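Local coordinates for ABC-type transport auxiliary lipoprotein component domain-containing protein (Xanthomonas campestris pv. campestris, PDB 2IQI), which is of unknown function but is probably a lipoprotein acting as an auxiliary component of an ABC-type transport system, at residues 73-87 and 166-178. Residues are numbered along the deposited sequence; the frame is centred on the assembly and turned at random.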
ATOM      1  N   LEU A  73       3.195  -4.519  -0.521  1.00 39.44           N
ATOM      2  CA  LEU A  73       3.021  -3.156  -0.094  1.00 39.52           C
ATOM      3  C   LEU A  73       4.335  -2.500   0.381  1.00 39.09           C
ATOM      4  O   LEU A  73       4.683  -1.390  -0.021  1.00 38.40           O
ATOM      5  CB  LEU A  73       1.903  -3.026   0.931  1.00 39.69           C
ATOM      6  CG  LEU A  73       1.671  -1.528   1.159  1.00 41.32           C
ATOM      7  CD1 LEU A  73       0.609  -0.987   0.219  1.00 39.01           C
ATOM      8  CD2 LEU A  73       1.368  -1.239   2.636  1.00 42.77           C
ATOM      9  N   GLU A  74       5.070  -3.200   1.222  1.00 39.45           N
ATOM     10  CA  GLU A  74       6.429  -2.778   1.544  1.00 39.93           C
ATOM     11  C   GLU A  74       7.349  -2.604   0.302  1.00 39.02           C
ATOM     12  O   GLU A  74       8.104  -1.652   0.210  1.00 39.34           O
ATOM     13  CB  GLU A  74       7.015  -3.738   2.554  1.00 39.96           C
ATOM     14  CG  GLU A  74       8.203  -3.213   3.293  1.00 43.77           C
ATOM     15  CD  GLU A  74       9.045  -4.333   3.890  1.00 50.36           C
ATOM     16  OE1 GLU A  74       8.459  -5.401   4.242  1.00 52.20           O
ATOM     17  OE2 GLU A  74      10.297  -4.144   3.998  1.00 52.85           O
ATOM     18  N   ASP A  75       7.287  -3.487  -0.669  1.00 38.61           N
ATOM     19  CA  ASP A  75       8.116  -3.271  -1.845  1.00 39.19           C
ATOM     20  C   ASP A  75       7.609  -2.152  -2.756  1.00 38.68           C
ATOM     21  O   ASP A  75       8.415  -1.512  -3.413  1.00 38.88           O
ATOM     22  CB  ASP A  75       8.331  -4.566  -2.673  1.00 40.01           C
ATOM     23  CG  ASP A  75       9.144  -5.616  -1.934  1.00 42.62           C
ATOM     24  OD1 ASP A  75       9.466  -5.379  -0.738  1.00 46.84           O
ATOM     25  OD2 ASP A  75       9.459  -6.679  -2.542  1.00 43.92           O
ATOM     26  N   SER A  76       6.303  -1.921  -2.828  1.00 37.51           N
ATOM     27  CA  SER A  76       5.821  -0.906  -3.750  1.00 37.29           C
ATOM     28  C   SER A  76       6.240   0.431  -3.275  1.00 36.55           C
ATOM     29  O   SER A  76       6.654   1.286  -4.074  1.00 36.85           O
ATOM     30  CB  SER A  76       4.301  -0.912  -3.831  1.00 37.42           C
ATOM     31  OG  SER A  76       3.922  -2.090  -4.487  1.00 40.13           O
ATOM     32  N   VAL A  77       6.097   0.599  -1.962  1.00 35.58           N
ATOM     33  CA  VAL A  77       6.285   1.870  -1.305  1.00 35.39           C
ATOM     34  C   VAL A  77       7.747   2.305  -1.436  1.00 36.68           C
ATOM     35  O   VAL A  77       8.035   3.414  -1.933  1.00 37.01           O
ATOM     36  CB  VAL A  77       5.796   1.834   0.163  1.00 34.60           C
ATOM     37  CG1 VAL A  77       6.344   3.008   0.932  1.00 33.55           C
ATOM     38  CG2 VAL A  77       4.287   1.873   0.197  1.00 32.29           C
ATOM     39  N   VAL A  78       8.652   1.408  -1.030  1.00 36.86           N
ATOM     40  CA  VAL A  78      10.080   1.649  -1.075  1.00 36.59           C
ATOM     41  C   VAL A  78      10.556   1.810  -2.515  1.00 36.84           C
ATOM     42  O   VAL A  78      11.291   2.737  -2.817  1.00 36.85           O
ATOM     43  CB  VAL A  78      10.841   0.510  -0.416  1.00 36.60           C
ATOM     44  CG1 VAL A  78      12.291   0.559  -0.832  1.00 37.49           C
ATOM     45  CG2 VAL A  78      10.726   0.604   1.066  1.00 35.50           C
ATOM     46  N   ARG A  79      10.130   0.929  -3.412  1.00 36.75           N
ATOM     47  CA  ARG A  79      10.477   1.123  -4.810  1.00 36.70           C
ATOM     48  C   ARG A  79       9.960   2.428  -5.343  1.00 36.53           C
ATOM     49  O   ARG A  79      10.687   3.094  -6.060  1.00 36.45           O
ATOM     50  CB  ARG A  79      10.044  -0.042  -5.681  1.00 37.23           C
ATOM     51  CG  ARG A  79      10.715  -1.293  -5.168  1.00 39.42           C
ATOM     52  CD  ARG A  79      10.621  -2.530  -6.002  1.00 41.84           C
ATOM     53  NE  ARG A  79      11.304  -3.542  -5.202  1.00 47.02           N
ATOM     54  CZ  ARG A  79      11.010  -4.838  -5.186  1.00 45.87           C
ATOM     55  NH1 ARG A  79      10.033  -5.290  -5.957  1.00 45.69           N
ATOM     56  NH2 ARG A  79      11.690  -5.658  -4.386  1.00 41.34           N
ATOM     57  N   ALA A  80       8.736   2.835  -4.990  1.00 36.34           N
ATOM     58  CA  ALA A  80       8.239   4.127  -5.513  1.00 36.06           C
ATOM     59  C   ALA A  80       8.995   5.370  -4.952  1.00 36.65           C
ATOM     60  O   ALA A  80       9.215   6.344  -5.674  1.00 36.84           O
ATOM     61  CB  ALA A  80       6.764   4.247  -5.361  1.00 35.77           C
ATOM     62  N   PHE A  81       9.437   5.313  -3.693  1.00 36.80           N
ATOM     63  CA  PHE A  81      10.384   6.315  -3.185  1.00 37.31           C
ATOM     64  C   PHE A  81      11.690   6.301  -3.966  1.00 38.30           C
ATOM     65  O   PHE A  81      12.193   7.353  -4.333  1.00 38.70           O
ATOM     66  CB  PHE A  81      10.652   6.163  -1.674  1.00 36.24           C
ATOM     67  CG  PHE A  81       9.501   6.620  -0.797  1.00 34.91           C
ATOM     68  CD1 PHE A  81       9.070   7.945  -0.825  1.00 34.98           C
ATOM     69  CD2 PHE A  81       8.854   5.728   0.046  1.00 32.52           C
ATOM     70  CE1 PHE A  81       8.024   8.362  -0.040  1.00 35.38           C
ATOM     71  CE2 PHE A  81       7.796   6.145   0.841  1.00 32.31           C
ATOM     72  CZ  PHE A  81       7.380   7.446   0.810  1.00 33.68           C
ATOM     73  N   GLU A  82      12.227   5.109  -4.226  1.00 39.79           N
ATOM     74  CA  GLU A  82      13.485   4.963  -4.961  1.00 40.55           C
ATOM     75  C   GLU A  82      13.351   5.562  -6.333  1.00 41.60           C
ATOM     76  O   GLU A  82      14.163   6.400  -6.715  1.00 42.77           O
ATOM     77  CB  GLU A  82      13.956   3.512  -5.024  1.00 39.77           C
ATOM     78  CG  GLU A  82      14.568   3.038  -3.696  1.00 40.09           C
ATOM     79  CD  GLU A  82      14.745   1.534  -3.555  1.00 41.65           C
ATOM     80  OE1 GLU A  82      14.377   0.733  -4.459  1.00 42.66           O
ATOM     81  OE2 GLU A  82      15.260   1.137  -2.491  1.00 46.71           O
ATOM     82  N   ASP A  83      12.293   5.210  -7.043  1.00 42.45           N
ATOM     83  CA  ASP A  83      12.135   5.622  -8.434  1.00 44.15           C
ATOM     84  C   ASP A  83      11.642   7.053  -8.589  1.00 44.39           C
ATOM     85  O   ASP A  83      11.385   7.476  -9.706  1.00 45.09           O
ATOM     86  CB  ASP A  83      11.135   4.701  -9.177  1.00 44.41           C
ATOM     87  CG  ASP A  83      11.647   3.243  -9.336  1.00 48.39           C
ATOM     88  OD1 ASP A  83      12.903   2.973  -9.245  1.00 49.67           O
ATOM     89  OD2 ASP A  83      10.771   2.367  -9.573  1.00 50.05           O
ATOM     90  N   SER A  84      11.446   7.791  -7.501  1.00 44.30           N
ATOM     91  CA  SER A  84      10.784   9.075  -7.648  1.00 43.85           C
ATOM     92  C   SER A  84      11.733  10.171  -8.035  1.00 44.60           C
ATOM     93  O   SER A  84      11.326  11.128  -8.687  1.00 45.33           O
ATOM     94  CB  SER A  84      10.055   9.464  -6.386  1.00 43.53           C
ATOM     95  OG  SER A  84      10.967   9.647  -5.337  1.00 41.74           O
ATOM     96  N   GLY A  85      12.998  10.044  -7.635  1.00 45.38           N
ATOM     97  CA  GLY A  85      13.958  11.124  -7.807  1.00 45.89           C
ATOM     98  C   GLY A  85      13.812  12.191  -6.734  1.00 47.03           C
ATOM     99  O   GLY A  85      14.589  13.125  -6.685  1.00 48.67           O
ATOM    100  N   LYS A  86      12.854  12.045  -5.828  1.00 47.35           N
ATOM    101  CA  LYS A  86      12.571  13.087  -4.845  1.00 47.40           C
ATOM    102  C   LYS A  86      13.303  12.922  -3.517  1.00 47.32           C
ATOM    103  O   LYS A  86      13.414  13.878  -2.749  1.00 47.16           O
ATOM    104  CB  LYS A  86      11.061  13.223  -4.635  1.00 47.62           C
ATOM    105  CG  LYS A  86      10.265  13.462  -5.935  1.00 47.79           C
ATOM    106  CD  LYS A  86      10.532  14.834  -6.519  1.00 49.35           C
ATOM    107  CE  LYS A  86       9.985  14.920  -7.924  1.00 50.66           C
ATOM    108  NZ  LYS A  86       9.811  16.329  -8.357  1.00 50.94           N
ATOM    109  N   ILE A  87      13.828  11.727  -3.268  1.00 47.22           N
ATOM    110  CA  ILE A  87      14.436  11.394  -1.971  1.00 47.33           C
ATOM    111  C   ILE A  87      15.600  10.414  -2.130  1.00 48.23           C
ATOM    112  O   ILE A  87      15.428   9.302  -2.600  1.00 47.89           O
ATOM    113  CB  ILE A  87      13.397  10.812  -0.971  1.00 46.81           C
ATOM    114  CG1 ILE A  87      14.051  10.476   0.354  1.00 44.93           C
ATOM    115  CG2 ILE A  87      12.712   9.573  -1.536  1.00 46.04           C
ATOM    116  CD1 ILE A  87      13.073  10.284   1.460  1.00 43.89           C
ATOM    117  N   LEU A 166      -3.074  -1.074  -5.844  1.00 35.71           N
ATOM    118  CA  LEU A 166      -1.752  -0.969  -5.304  1.00 35.63           C
ATOM    119  C   LEU A 166      -1.096   0.253  -5.826  1.00 35.33           C
ATOM    120  O   LEU A 166      -0.485   0.976  -5.042  1.00 36.15           O
ATOM    121  CB  LEU A 166      -0.882  -2.152  -5.706  1.00 36.21           C
ATOM    122  CG  LEU A 166      -0.712  -3.156  -4.592  1.00 37.49           C
ATOM    123  CD1 LEU A 166      -0.466  -4.553  -5.178  1.00 37.46           C
ATOM    124  CD2 LEU A 166       0.387  -2.672  -3.677  1.00 35.97           C
ATOM    125  N   THR A 167      -1.187   0.472  -7.144  1.00 34.46           N
ATOM    126  CA  THR A 167      -0.476   1.576  -7.776  1.00 33.38           C
ATOM    127  C   THR A 167      -1.036   2.889  -7.229  1.00 33.67           C
ATOM    128  O   THR A 167      -0.268   3.757  -6.788  1.00 33.91           O
ATOM    129  CB  THR A 167      -0.544   1.504  -9.308  1.00 33.13           C
ATOM    130  OG1 THR A 167       0.104   0.310  -9.745  1.00 33.12           O
ATOM    131  CG2 THR A 167       0.139   2.710  -9.980  1.00 31.63           C
ATOM    132  N   GLN A 168      -2.365   3.004  -7.191  1.00 33.48           N
ATOM    133  CA  GLN A 168      -3.006   4.222  -6.678  1.00 33.71           C
ATOM    134  C   GLN A 168      -2.726   4.517  -5.186  1.00 34.01           C
ATOM    135  O   GLN A 168      -2.401   5.657  -4.870  1.00 34.92           O
ATOM    136  CB  GLN A 168      -4.497   4.260  -7.004  1.00 32.93           C
ATOM    137  CG  GLN A 168      -5.202   5.451  -6.437  1.00 33.49           C
ATOM    138  CD  GLN A 168      -6.721   5.450  -6.668  1.00 34.28           C
ATOM    139  OE1 GLN A 168      -7.226   4.819  -7.590  1.00 35.47           O
ATOM    140  NE2 GLN A 168      -7.442   6.191  -5.833  1.00 34.20           N
ATOM    141  N   VAL A 169      -2.810   3.525  -4.285  1.00 33.77           N
ATOM    142  CA  VAL A 169      -2.552   3.801  -2.853  1.00 33.24           C
ATOM    143  C   VAL A 169      -1.096   4.171  -2.615  1.00 33.99           C
ATOM    144  O   VAL A 169      -0.832   5.074  -1.828  1.00 34.51           O
ATOM    145  CB  VAL A 169      -3.092   2.691  -1.832  1.00 33.14           C
ATOM    146  CG1 VAL A 169      -2.171   1.491  -1.685  1.00 31.92           C
ATOM    147  CG2 VAL A 169      -3.363   3.293  -0.469  1.00 32.26           C
ATOM    148  N   THR A 170      -0.167   3.491  -3.305  1.00 34.01           N
ATOM    149  CA  THR A 170       1.263   3.748  -3.164  1.00 33.84           C
ATOM    150  C   THR A 170       1.528   5.184  -3.624  1.00 34.76           C
ATOM    151  O   THR A 170       2.315   5.891  -3.014  1.00 34.84           O
ATOM    152  CB  THR A 170       2.115   2.760  -4.017  1.00 33.61           C
ATOM    153  OG1 THR A 170       1.857   1.419  -3.605  1.00 33.78           O
ATOM    154  CG2 THR A 170       3.597   3.020  -3.900  1.00 32.13           C
ATOM    155  N   THR A 171       0.860   5.617  -4.696  1.00 35.58           N
ATOM    156  CA  THR A 171       1.060   6.977  -5.225  1.00 36.05           C
ATOM    157  C   THR A 171       0.591   8.005  -4.181  1.00 36.92           C
ATOM    158  O   THR A 171       1.178   9.096  -4.018  1.00 37.50           O
ATOM    159  CB  THR A 171       0.311   7.183  -6.563  1.00 35.42           C
ATOM    160  OG1 THR A 171       0.836   6.286  -7.540  1.00 35.66           O
ATOM    161  CG2 THR A 171       0.514   8.534  -7.063  1.00 34.53           C
ATOM    162  N   GLU A 172      -0.480   7.667  -3.480  1.00 36.73           N
ATOM    163  CA  GLU A 172      -1.011   8.585  -2.499  1.00 37.42           C
ATOM    164  C   GLU A 172      -0.099   8.597  -1.270  1.00 36.19           C
ATOM    165  O   GLU A 172       0.015   9.609  -0.592  1.00 35.96           O
ATOM    166  CB  GLU A 172      -2.467   8.228  -2.151  1.00 37.26           C
ATOM    167  CG  GLU A 172      -3.496   8.607  -3.228  1.00 38.44           C
ATOM    168  CD  GLU A 172      -4.961   8.086  -2.950  1.00 40.98           C
ATOM    169  OE1 GLU A 172      -5.381   7.853  -1.761  1.00 42.54           O
ATOM    170  OE2 GLU A 172      -5.711   7.935  -3.965  1.00 46.55           O
ATOM    171  N   LEU A 173       0.556   7.477  -0.996  1.00 35.31           N
ATOM    172  CA  LEU A 173       1.384   7.378   0.199  1.00 35.40           C
ATOM    173  C   LEU A 173       2.669   8.163   0.041  1.00 34.49           C
ATOM    174  O   LEU A 173       3.034   8.975   0.880  1.00 33.98           O
ATOM    175  CB  LEU A 173       1.749   5.931   0.471  1.00 35.66           C
ATOM    176  CG  LEU A 173       0.770   5.167   1.324  1.00 36.71           C
ATOM    177  CD1 LEU A 173       1.012   3.635   1.254  1.00 34.72           C
ATOM    178  CD2 LEU A 173       1.020   5.737   2.704  1.00 39.39           C
ATOM    179  N   VAL A 174       3.345   7.885  -1.055  1.00 33.62           N
ATOM    180  CA  VAL A 174       4.579   8.500  -1.360  1.00 33.42           C
ATOM    181  C   VAL A 174       4.453  10.022  -1.314  1.00 33.82           C
ATOM    182  O   VAL A 174       5.314  10.708  -0.732  1.00 33.44           O
ATOM    183  CB  VAL A 174       5.073   7.992  -2.695  1.00 33.35           C
ATOM    184  CG1 VAL A 174       6.135   8.910  -3.270  1.00 35.25           C
ATOM    185  CG2 VAL A 174       5.642   6.597  -2.516  1.00 32.67           C
ATOM    186  N   GLY A 175       3.375  10.546  -1.898  1.00 33.79           N
ATOM    187  CA  GLY A 175       3.228  11.969  -2.098  1.00 33.77           C
ATOM    188  C   GLY A 175       2.909  12.579  -0.774  1.00 34.82           C
ATOM    189  O   GLY A 175       3.309  13.694  -0.484  1.00 36.25           O
ATOM    190  N   TRP A 176       2.210  11.844   0.067  1.00 35.30           N
ATOM    191  CA  TRP A 176       1.800  12.409   1.346  1.00 35.63           C
ATOM    192  C   TRP A 176       2.955  12.358   2.305  1.00 36.61           C
ATOM    193  O   TRP A 176       3.018  13.170   3.215  1.00 37.26           O
ATOM    194  CB  TRP A 176       0.622  11.640   1.891  1.00 35.32           C
ATOM    195  CG  TRP A 176       0.237  11.963   3.228  1.00 34.98           C
ATOM    196  CD1 TRP A 176      -0.629  12.947   3.621  1.00 36.11           C
ATOM    197  CD2 TRP A 176       0.641  11.277   4.409  1.00 36.23           C
ATOM    198  NE1 TRP A 176      -0.768  12.927   4.995  1.00 37.21           N
ATOM    199  CE2 TRP A 176       0.014  11.917   5.500  1.00 36.68           C
ATOM    200  CE3 TRP A 176       1.505  10.201   4.665  1.00 36.75           C
ATOM    201  CZ2 TRP A 176       0.210  11.498   6.820  1.00 36.60           C
ATOM    202  CZ3 TRP A 176       1.700   9.789   5.995  1.00 35.95           C
ATOM    203  CH2 TRP A 176       1.052  10.429   7.043  1.00 34.90           C
ATOM    204  N   THR A 177       3.847  11.391   2.115  1.00 37.40           N
ATOM    205  CA  THR A 177       5.015  11.230   2.968  1.00 38.56           C
ATOM    206  C   THR A 177       6.024  12.329   2.694  1.00 38.61           C
ATOM    207  O   THR A 177       6.547  12.935   3.618  1.00 39.27           O
ATOM    208  CB  THR A 177       5.695   9.871   2.747  1.00 38.88           C
ATOM    209  OG1 THR A 177       4.733   8.853   2.984  1.00 39.16           O
ATOM    210  CG2 THR A 177       6.869   9.677   3.732  1.00 39.22           C
ATOM    211  N   LEU A 178       6.281  12.583   1.418  1.00 38.51           N
ATOM    212  CA  LEU A 178       7.171  13.647   1.021  1.00 38.20           C
ATOM    213  C   LEU A 178       6.645  14.995   1.435  1.00 39.17           C
ATOM    214  O   LEU A 178       7.411  15.801   1.924  1.00 40.49           O
ATOM    215  CB  LEU A 178       7.397  13.652  -0.474  1.00 37.15           C
ATOM    216  CG  LEU A 178       8.032  12.387  -0.996  1.00 36.33           C
ATOM    217  CD1 LEU A 178       8.136  12.578  -2.446  1.00 34.03           C
ATOM    218  CD2 LEU A 178       9.414  12.105  -0.342  1.00 34.36           C
TER
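Phe81 and Val174 sit at the heart of the packing between the long helix 155-185 and the shorter helix 69-82, which lie together against the mixed beta-sheet of the domain. The short segments cross at -53°, their axes 9.5 Å apart at closest approach. Val174 CG2 stands almost on the normal of the Phe81 ring, 3.8 Å from its centroid, a CH-pi contact over one face. Val174 CG1 lies anti to its backbone N (chi1 162°) and on the same side of the ring, displaced toward CE1 and CD1, while CG2, on the other branch, also meets Ala80 CB at 3.9 Å. At the ring's edge, Phe81 CZ comes 3.5 Å from Thr177 CB. Beyond the end of helix 69-82, Lys86 CB meets Leu178 CD1 at 3.7 Å, while Leu178 CD2 approaches Phe81 CE1 obliquely.

Going back along the helices, Thr170 faces the other helix with two different branches. Its CG2 packs 3.7 Å from Ala80 CB. Its OG1, turned back beside the backbone N (chi1 -60°), passes close to Ser76 CB but bonds to Leu166 O at 2.8 Å. Ser76 OG likewise turns to its own helix, to Met72 O. Beside them Val77 CG2 touches Leu173 CD1; further back the side chains of Leu73 and Val169 cross at about a right angle, touching through CD1 and CG1. Underneath, Leu73 rests on Ile105 and Val107, and Phe81 and Thr177 both touch Leu32 and Leu103, so the helix pair closes over the sheet.

Chemically, the interface is held by apolar contact and burial; the hydroxyls of Ser76, Thr170 and Thr177 bond to carbonyls of their own helices, which lets these polar residues sit in a buried, largely hydrocarbon seam.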